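Local coordinates for protein RPA0582 (PDB 3HHL) that is of unknown function but belongs to the DUF1330 family of the dimeric alpha/beta-barrel group and has two chains in its assembly, at residues G23-L28 against L126-P131; N29-R34 against K115-A120. One frame throughout, in Å; residues are numbered along the deposited sequence.

Overall arrangement
The chain passes through helix 10-18 and enters strand 25-33, which serves both contacts. Segment 23-28 leads into it, holds its first residues and pairs later with the last strand; 29-34 holds the rest and the next residue, and meets a helix. The chain then runs through helix 47-64, two further strands of the sheet and helix 98-106. Helix 108-120 closes the inner loop in interaction 2, by meeting 29-34. Strand 121-131 follows and closes the outer loop in interaction 1. Interaction 2 is nested inside interaction 1, and the two lie on opposite sides of the chain's centre. One joins strand to strand within the antiparallel sheet; the other joins the sheet to a helix. L126 and N29 touch.

Interaction 1. Residues G23-L28 against L126-P131; sequences GPIHML and LIRLKP
The H26 ring has P131 over one face. P131 CG sits 3.5 Å from the ring centroid and almost exactly on the ring normal, which makes a CH-pi contact. The imidazole is held at its nitrogens as well: NE2 is hydrogen-bonded to E94, and ND1 to W71 of the other chain. The W71 ring also meets H26, with the two planes about 20° apart. The second flat group is the R128 guanidinium. Methyl CG2 of I25 comes to it obliquely, 3.9 Å from R128 NE. The R128 chain is extended from CG to NE. NE makes a salt bridge to E76 of the other chain, and NH2 bonds to N19 O.

The two groups stand on opposite faces of a regular antiparallel ladder. H26 and L129 form a hydrogen-bonded pair: H26 N to L129 O is 2.9 Å and nearly straight (178°), and L129 N to H26 O is 2.8 Å. L28 and I127 form the next such pair, bonded in both directions. Between them, selenomethionine M27 faces R128 in a non-hydrogen-bonded pair. The M27 chain is bent at chi2 and chi3, which brings SE to 3.8 Å from R128 CB and CE to 3.7 Å from L126 CG. On the other face of the sheet, beside H26, L28 CB packs on L129 CD1 at 3.7 Å.

Strand 126-131 also pairs with a strand of the other chain, and the sheet runs on across the interface, as fits a dimeric alpha/beta-barrel family. The contact combines paired amides and apolar packing with two buried polar side chains. Their polar ends are satisfied partly by the other chain, so strand pairing and dimer assembly are probably linked here.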
ATOM      1  N   GLY B  23      13.035   0.999 -16.650  1.00 30.01           N
ATOM      2  CA  GLY B  23      13.283   0.897 -15.240  1.00 30.09           C
ATOM      3  C   GLY B  23      12.325  -0.080 -14.607  1.00 30.10           C
ATOM      4  O   GLY B  23      11.287  -0.366 -15.124  1.00 30.06           O
ATOM      5  N   PRO B  24      12.709  -0.629 -13.478  1.00 30.83           N
ATOM      6  CA  PRO B  24      11.828  -1.519 -12.798  1.00 30.88           C
ATOM      7  C   PRO B  24      10.546  -0.810 -12.405  1.00 31.73           C
ATOM      8  O   PRO B  24      10.518   0.448 -12.305  1.00 31.51           O
ATOM      9  CB  PRO B  24      12.604  -1.903 -11.535  1.00 30.84           C
ATOM     10  CG  PRO B  24      13.916  -1.316 -11.647  1.00 30.29           C
ATOM     11  CD  PRO B  24      14.068  -0.607 -12.906  1.00 30.20           C
ATOM     12  N   ILE B  25       9.504  -1.625 -12.223  1.00 31.53           N
ATOM     13  CA  ILE B  25       8.237  -1.183 -11.720  1.00 32.19           C
ATOM     14  C   ILE B  25       8.009  -1.993 -10.453  1.00 32.81           C
ATOM     15  O   ILE B  25       8.366  -3.156 -10.397  1.00 33.13           O
ATOM     16  CB  ILE B  25       7.066  -1.408 -12.685  1.00 31.67           C
ATOM     17  CG1 ILE B  25       7.050  -2.829 -13.246  1.00 32.35           C
ATOM     18  CG2 ILE B  25       7.157  -0.452 -13.812  1.00 33.10           C
ATOM     19  CD1 ILE B  25       5.740  -3.250 -13.994  1.00 28.93           C
ATOM     20  N   HIS B  26       7.454  -1.347  -9.438  1.00 32.39           N
ATOM     21  CA  HIS B  26       7.088  -2.000  -8.208  1.00 32.18           C
ATOM     22  C   HIS B  26       5.584  -1.986  -8.149  1.00 32.50           C
ATOM     23  O   HIS B  26       4.946  -0.963  -8.335  1.00 33.88           O
ATOM     24  CB  HIS B  26       7.680  -1.270  -7.005  1.00 32.23           C
ATOM     25  CG  HIS B  26       9.086  -1.664  -6.702  1.00 30.85           C
ATOM     26  ND1 HIS B  26       9.749  -1.220  -5.586  1.00 26.52           N
ATOM     27  CD2 HIS B  26       9.962  -2.446  -7.387  1.00 32.78           C
ATOM     28  CE1 HIS B  26      10.967  -1.740  -5.579  1.00 31.39           C
ATOM     29  NE2 HIS B  26      11.129  -2.480  -6.666  1.00 30.44           N
HETATM   30  N   MSE B  27       5.021  -3.148  -7.917  1.00 32.77           N
HETATM   31  CA  MSE B  27       3.614  -3.337  -7.933  1.00 32.59           C
HETATM   32  C   MSE B  27       3.183  -3.636  -6.482  1.00 32.27           C
HETATM   33  O   MSE B  27       3.380  -4.753  -5.973  1.00 31.36           O
HETATM   34  CB  MSE B  27       3.294  -4.499  -8.848  1.00 32.77           C
HETATM   35  CG  MSE B  27       3.704  -4.313 -10.285  1.00 33.77           C
HETATM   36 SE   MSE B  27       2.982  -2.755 -11.173  1.00 39.02          SE
HETATM   37  CE  MSE B  27       1.170  -3.233 -11.522  1.00 30.36           C
ATOM     38  N   LEU B  28       2.598  -2.628  -5.838  1.00 31.54           N
ATOM     39  CA  LEU B  28       2.033  -2.786  -4.507  1.00 32.21           C
ATOM     40  C   LEU B  28       0.668  -3.435  -4.617  1.00 33.01           C
ATOM     41  O   LEU B  28      -0.225  -2.863  -5.225  1.00 33.75           O
ATOM     42  CB  LEU B  28       1.908  -1.447  -3.819  1.00 31.56           C
ATOM     43  CG  LEU B  28       1.337  -1.427  -2.411  1.00 32.03           C
ATOM     44  CD1 LEU B  28       2.043  -2.407  -1.458  1.00 28.11           C
ATOM     45  CD2 LEU B  28       1.405   0.053  -1.894  1.00 31.36           C
ATOM     46  N   LEU B 126      -4.031  -2.627  -6.876  1.00 34.22           N
ATOM     47  CA  LEU B 126      -2.738  -2.917  -7.505  1.00 34.49           C
ATOM     48  C   LEU B 126      -2.220  -1.575  -7.972  1.00 34.48           C
ATOM     49  O   LEU B 126      -2.748  -0.987  -8.916  1.00 34.16           O
ATOM     50  CB  LEU B 126      -2.884  -3.904  -8.675  1.00 34.69           C
ATOM     51  CG  LEU B 126      -1.604  -4.400  -9.370  1.00 34.40           C
ATOM     52  CD1 LEU B 126      -0.729  -5.053  -8.357  1.00 33.82           C
ATOM     53  CD2 LEU B 126      -1.898  -5.385 -10.549  1.00 28.63           C
ATOM     54  N   ILE B 127      -1.209  -1.084  -7.264  1.00 34.54           N
ATOM     55  CA  ILE B 127      -0.681   0.249  -7.475  1.00 34.53           C
ATOM     56  C   ILE B 127       0.669   0.137  -8.127  1.00 34.54           C
ATOM     57  O   ILE B 127       1.543  -0.560  -7.628  1.00 34.85           O
ATOM     58  CB  ILE B 127      -0.544   0.983  -6.142  1.00 34.84           C
ATOM     59  CG1 ILE B 127      -1.907   0.949  -5.384  1.00 34.48           C
ATOM     60  CG2 ILE B 127      -0.045   2.400  -6.400  1.00 32.43           C
ATOM     61  CD1 ILE B 127      -1.901   1.616  -4.004  1.00 33.45           C
ATOM     62  N   ARG B 128       0.835   0.812  -9.249  1.00 34.55           N
ATOM     63  CA  ARG B 128       2.092   0.776  -9.949  1.00 34.75           C
ATOM     64  C   ARG B 128       2.960   1.918  -9.453  1.00 34.59           C
ATOM     65  O   ARG B 128       2.503   3.051  -9.455  1.00 34.01           O
ATOM     66  CB  ARG B 128       1.885   0.926 -11.428  1.00 34.52           C
ATOM     67  CG  ARG B 128       3.207   1.084 -12.183  1.00 34.92           C
ATOM     68  CD  ARG B 128       2.970   1.394 -13.667  1.00 34.07           C
ATOM     69  NE  ARG B 128       4.155   1.928 -14.291  1.00 33.47           N
ATOM     70  CZ  ARG B 128       4.367   2.029 -15.585  1.00 32.36           C
ATOM     71  NH1 ARG B 128       3.468   1.626 -16.445  1.00 34.09           N
ATOM     72  NH2 ARG B 128       5.496   2.582 -16.018  1.00 35.93           N
ATOM     73  N   LEU B 129       4.208   1.615  -9.052  1.00 34.17           N
ATOM     74  CA  LEU B 129       5.138   2.647  -8.620  1.00 33.57           C
ATOM     75  C   LEU B 129       6.495   2.537  -9.288  1.00 33.82           C
ATOM     76  O   LEU B 129       6.918   1.444  -9.658  1.00 33.45           O
ATOM     77  CB  LEU B 129       5.289   2.609  -7.113  1.00 33.24           C
ATOM     78  CG  LEU B 129       3.964   2.611  -6.323  1.00 32.72           C
ATOM     79  CD1 LEU B 129       3.678   1.208  -5.731  1.00 27.68           C
ATOM     80  CD2 LEU B 129       3.917   3.657  -5.248  1.00 28.67           C
ATOM     81  N   LYS B 130       7.158   3.679  -9.458  1.00 34.20           N
ATOM     82  CA  LYS B 130       8.576   3.706  -9.775  1.00 35.46           C
ATOM     83  C   LYS B 130       9.321   3.756  -8.460  1.00 35.85           C
ATOM     84  O   LYS B 130       9.121   4.652  -7.696  1.00 35.75           O
ATOM     85  CB  LYS B 130       8.940   4.949 -10.556  1.00 35.99           C
ATOM     86  CG  LYS B 130      10.383   4.969 -11.019  1.00 38.84           C
ATOM     87  CD  LYS B 130      11.023   6.324 -11.072  1.00 41.70           C
ATOM     88  CE  LYS B 130      10.949   6.961 -12.411  1.00 47.04           C
ATOM     89  NZ  LYS B 130      10.827   8.498 -12.234  1.00 54.92           N
ATOM     90  N   PRO B 131      10.211   2.812  -8.210  1.00 36.92           N
ATOM     91  CA  PRO B 131      11.008   2.824  -6.984  1.00 38.12           C
ATOM     92  C   PRO B 131      11.877   4.055  -6.827  1.00 39.27           C
ATOM     93  O   PRO B 131      12.513   4.437  -7.763  1.00 37.85           O
ATOM     94  CB  PRO B 131      11.917   1.591  -7.138  1.00 37.67           C
ATOM     95  CG  PRO B 131      11.339   0.802  -8.173  1.00 38.20           C
ATOM     96  CD  PRO B 131      10.598   1.709  -9.090  1.00 36.99           C
TER

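Interaction 2. Residues N29-R34 against K115-A120; sequences NLVRLR and KHRQAA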
ATOM      1  N   ASN B  29       0.521  -4.633  -4.071  1.00 33.31           N
ATOM      2  CA  ASN B  29      -0.759  -5.360  -4.070  1.00 33.84           C
ATOM      3  C   ASN B  29      -1.415  -5.290  -2.662  1.00 34.43           C
ATOM      4  O   ASN B  29      -0.798  -5.699  -1.649  1.00 35.21           O
ATOM      5  CB  ASN B  29      -0.504  -6.846  -4.363  1.00 34.34           C
ATOM      6  CG  ASN B  29      -0.163  -7.134  -5.795  1.00 34.78           C
ATOM      7  OD1 ASN B  29      -0.975  -7.711  -6.505  1.00 37.49           O
ATOM      8  ND2 ASN B  29       1.045  -6.760  -6.235  1.00 36.94           N
ATOM      9  N   LEU B  30      -2.632  -4.785  -2.570  1.00 34.05           N
ATOM     10  CA  LEU B  30      -3.419  -4.896  -1.349  1.00 34.43           C
ATOM     11  C   LEU B  30      -4.574  -5.876  -1.667  1.00 35.20           C
ATOM     12  O   LEU B  30      -5.383  -5.612  -2.536  1.00 35.50           O
ATOM     13  CB  LEU B  30      -3.960  -3.538  -0.918  1.00 34.07           C
ATOM     14  CG  LEU B  30      -2.942  -2.397  -0.856  1.00 34.73           C
ATOM     15  CD1 LEU B  30      -3.617  -1.081  -0.576  1.00 32.59           C
ATOM     16  CD2 LEU B  30      -1.857  -2.665   0.185  1.00 32.96           C
ATOM     17  N   VAL B  31      -4.649  -7.021  -1.003  1.00 35.38           N
ATOM     18  CA  VAL B  31      -5.644  -7.997  -1.401  1.00 35.76           C
ATOM     19  C   VAL B  31      -6.533  -8.502  -0.265  1.00 36.27           C
ATOM     20  O   VAL B  31      -6.026  -9.033   0.755  1.00 36.90           O
ATOM     21  CB  VAL B  31      -4.983  -9.228  -2.029  1.00 35.95           C
ATOM     22  CG1 VAL B  31      -6.063 -10.136  -2.590  1.00 35.09           C
ATOM     23  CG2 VAL B  31      -3.971  -8.815  -3.096  1.00 35.38           C
ATOM     24  N   ARG B  32      -7.845  -8.351  -0.472  1.00 36.00           N
ATOM     25  CA  ARG B  32      -8.835  -8.825   0.473  0.50 36.39           C
ATOM     26  C   ARG B  32      -9.525 -10.029  -0.142  1.00 36.84           C
ATOM     27  O   ARG B  32     -10.074  -9.953  -1.241  1.00 37.81           O
ATOM     28  CB  ARG B  32      -9.842  -7.731   0.814  0.50 36.19           C
ATOM     29  CG  ARG B  32     -10.735  -8.069   2.018  0.50 35.87           C
ATOM     30  CD  ARG B  32     -11.667  -6.916   2.447  0.50 35.90           C
ATOM     31  NE  ARG B  32     -12.841  -7.419   3.163  0.50 36.76           N
ATOM     32  CZ  ARG B  32     -13.592  -6.719   4.016  0.50 35.99           C
ATOM     33  NH1 ARG B  32     -13.311  -5.455   4.304  0.50 35.89           N
ATOM     34  NH2 ARG B  32     -14.621  -7.304   4.603  0.50 34.78           N
ATOM     35  N   LEU B  33      -9.472 -11.161   0.547  1.00 36.66           N
ATOM     36  CA  LEU B  33     -10.011 -12.401  -0.015  1.00 37.26           C
ATOM     37  C   LEU B  33     -11.467 -12.685   0.380  1.00 37.56           C
ATOM     38  O   LEU B  33     -11.912 -12.312   1.459  1.00 37.22           O
ATOM     39  CB  LEU B  33      -9.155 -13.600   0.421  1.00 37.17           C
ATOM     40  CG  LEU B  33      -7.688 -13.639  -0.005  1.00 36.53           C
ATOM     41  CD1 LEU B  33      -6.954 -14.680   0.794  1.00 34.02           C
ATOM     42  CD2 LEU B  33      -7.558 -13.890  -1.489  1.00 35.43           C
ATOM     43  N   ARG B  34     -12.192 -13.383  -0.491  1.00 38.13           N
ATOM     44  CA  ARG B  34     -13.493 -13.917  -0.115  1.00 39.05           C
ATOM     45  C   ARG B  34     -13.358 -15.043   0.879  1.00 39.54           C
ATOM     46  O   ARG B  34     -12.421 -15.827   0.799  1.00 39.49           O
ATOM     47  CB  ARG B  34     -14.201 -14.514  -1.302  1.00 39.30           C
ATOM     48  CG  ARG B  34     -14.551 -13.537  -2.367  1.00 40.57           C
ATOM     49  CD  ARG B  34     -15.279 -14.221  -3.503  1.00 41.38           C
ATOM     50  NE  ARG B  34     -15.414 -13.273  -4.590  1.00 44.10           N
ATOM     51  CZ  ARG B  34     -16.379 -12.363  -4.693  1.00 43.98           C
ATOM     52  NH1 ARG B  34     -16.373 -11.515  -5.717  1.00 42.54           N
ATOM     53  NH2 ARG B  34     -17.342 -12.297  -3.777  1.00 45.28           N
ATOM     54  N   LYS B 115      -7.590 -17.001 -13.461  1.00 35.59           N
ATOM     55  CA  LYS B 115      -8.947 -17.448 -13.124  1.00 36.17           C
ATOM     56  C   LYS B 115      -9.130 -17.771 -11.619  1.00 36.28           C
ATOM     57  O   LYS B 115     -10.181 -17.506 -11.027  1.00 35.71           O
ATOM     58  CB  LYS B 115      -9.352 -18.645 -13.985  1.00 36.13           C
ATOM     59  CG  LYS B 115      -9.478 -18.279 -15.466  1.00 36.57           C
ATOM     60  CD  LYS B 115      -9.891 -19.472 -16.301  1.00 37.19           C
ATOM     61  CE  LYS B 115      -9.849 -19.142 -17.767  1.00 36.79           C
ATOM     62  NZ  LYS B 115     -10.167 -20.367 -18.562  1.00 36.95           N
ATOM     63  N   HIS B 116      -8.098 -18.308 -10.984  1.00 36.88           N
ATOM     64  CA  HIS B 116      -8.160 -18.499  -9.533  1.00 36.77           C
ATOM     65  C   HIS B 116      -8.152 -17.180  -8.771  1.00 36.55           C
ATOM     66  O   HIS B 116      -8.821 -17.085  -7.750  1.00 35.61           O
ATOM     67  CB  HIS B 116      -7.031 -19.378  -9.030  1.00 36.82           C
ATOM     68  CG  HIS B 116      -7.023 -20.745  -9.631  1.00 38.18           C
ATOM     69  ND1 HIS B 116      -7.869 -21.749  -9.207  1.00 38.10           N
ATOM     70  CD2 HIS B 116      -6.249 -21.284 -10.605  1.00 38.27           C
ATOM     71  CE1 HIS B 116      -7.622 -22.840  -9.910  1.00 39.32           C
ATOM     72  NE2 HIS B 116      -6.649 -22.583 -10.769  1.00 38.21           N
ATOM     73  N   ARG B 117      -7.389 -16.179  -9.237  1.00 36.55           N
ATOM     74  CA  ARG B 117      -7.390 -14.867  -8.569  1.00 37.05           C
ATOM     75  C   ARG B 117      -8.806 -14.362  -8.661  1.00 36.61           C
ATOM     76  O   ARG B 117      -9.375 -13.863  -7.695  1.00 36.26           O
ATOM     77  CB  ARG B 117      -6.427 -13.834  -9.214  1.00 37.49           C
ATOM     78  CG  ARG B 117      -5.774 -12.840  -8.211  1.00 39.24           C
ATOM     79  CD  ARG B 117      -5.130 -11.583  -8.838  1.00 43.61           C
ATOM     80  NE  ARG B 117      -6.133 -10.519  -8.850  1.00 48.46           N
ATOM     81  CZ  ARG B 117      -6.132  -9.429  -8.084  1.00 50.07           C
ATOM     82  NH1 ARG B 117      -5.143  -9.149  -7.248  1.00 52.20           N
ATOM     83  NH2 ARG B 117      -7.137  -8.594  -8.176  1.00 51.48           N
ATOM     84  N   GLN B 118      -9.384 -14.526  -9.837  1.00 36.69           N
ATOM     85  CA  GLN B 118     -10.696 -13.955 -10.118  1.00 37.49           C
ATOM     86  C   GLN B 118     -11.747 -14.506  -9.173  1.00 36.39           C
ATOM     87  O   GLN B 118     -12.606 -13.772  -8.712  1.00 36.66           O
ATOM     88  CB  GLN B 118     -11.091 -14.147 -11.597  1.00 37.87           C
ATOM     89  CG  GLN B 118     -10.343 -13.181 -12.521  1.00 41.43           C
ATOM     90  CD  GLN B 118     -10.527 -13.447 -14.029  1.00 46.75           C
ATOM     91  OE1 GLN B 118     -10.698 -14.585 -14.480  1.00 51.54           O
ATOM     92  NE2 GLN B 118     -10.449 -12.386 -14.810  1.00 49.22           N
ATOM     93  N   ALA B 119     -11.635 -15.790  -8.851  1.00 35.60           N
ATOM     94  CA  ALA B 119     -12.521 -16.450  -7.883  1.00 34.68           C
ATOM     95  C   ALA B 119     -12.221 -16.069  -6.436  1.00 34.50           C
ATOM     96  O   ALA B 119     -13.121 -16.154  -5.592  1.00 34.92           O
ATOM     97  CB  ALA B 119     -12.432 -17.969  -8.043  1.00 33.89           C
ATOM     98  N   ALA B 120     -10.972 -15.673  -6.151  1.00 34.00           N
ATOM     99  CA  ALA B 120     -10.481 -15.522  -4.770  1.00 33.74           C
ATOM    100  C   ALA B 120     -10.761 -14.152  -4.219  1.00 34.09           C
ATOM    101  O   ALA B 120     -11.113 -14.010  -3.031  1.00 34.20           O
ATOM    102  CB  ALA B 120      -8.993 -15.811  -4.671  1.00 33.15           C
TER
HETATM  103  O   HOH W   1      -2.758 -10.509  -6.279  1.00 35.28           O
HETATM  104  O   HOH W   2      -3.506  -7.011  -6.115  1.00 42.75           O
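R34 lies alongside the last turn of helix 108-120. Its CG is anti to the carbonyl carbon (chi1 -64°), and from there the chain runs extended to NE past two carbonyl oxygens. CG is 3.5 Å from A120 O, and CD is 3.6 Å from A119 O. A119 O lies at the edge of the guanidinium, near its plane. The backbone gives the one direct hydrogen bond: R34 N to A120 O is 2.8 Å, with a nearly straight N-H (174°). L33 sets its CD2 4.0 Å from A120 CB.

Nearer the start of the segment, at N29, R117 reaches across from the helix. NH1 and N29 OD1 do not bond directly. Water 2 donates to OD1 at 2.7 Å, and water 1 accepts from NH1 at 2.9 Å; each water also makes a weak bond to the other group. R117 NH2 bonds to I6 O and S124 OG, and V31 CG2 flanks NH1 at 4.3 Å.

Helix segment 115-120 packs against the sheet at 67° to strand 29-33, consistent with an alpha/beta fold. With R34 replaced by alanine, the A119 carbonyl would probably lose its alkyl neighbour and the nearby positive group. The residue just past the strand is tied to the helix C terminus by one amide, and the guanidinium beside A119 O probably favours the partly negative helix end. Between N29 and R117 the polar link runs through water.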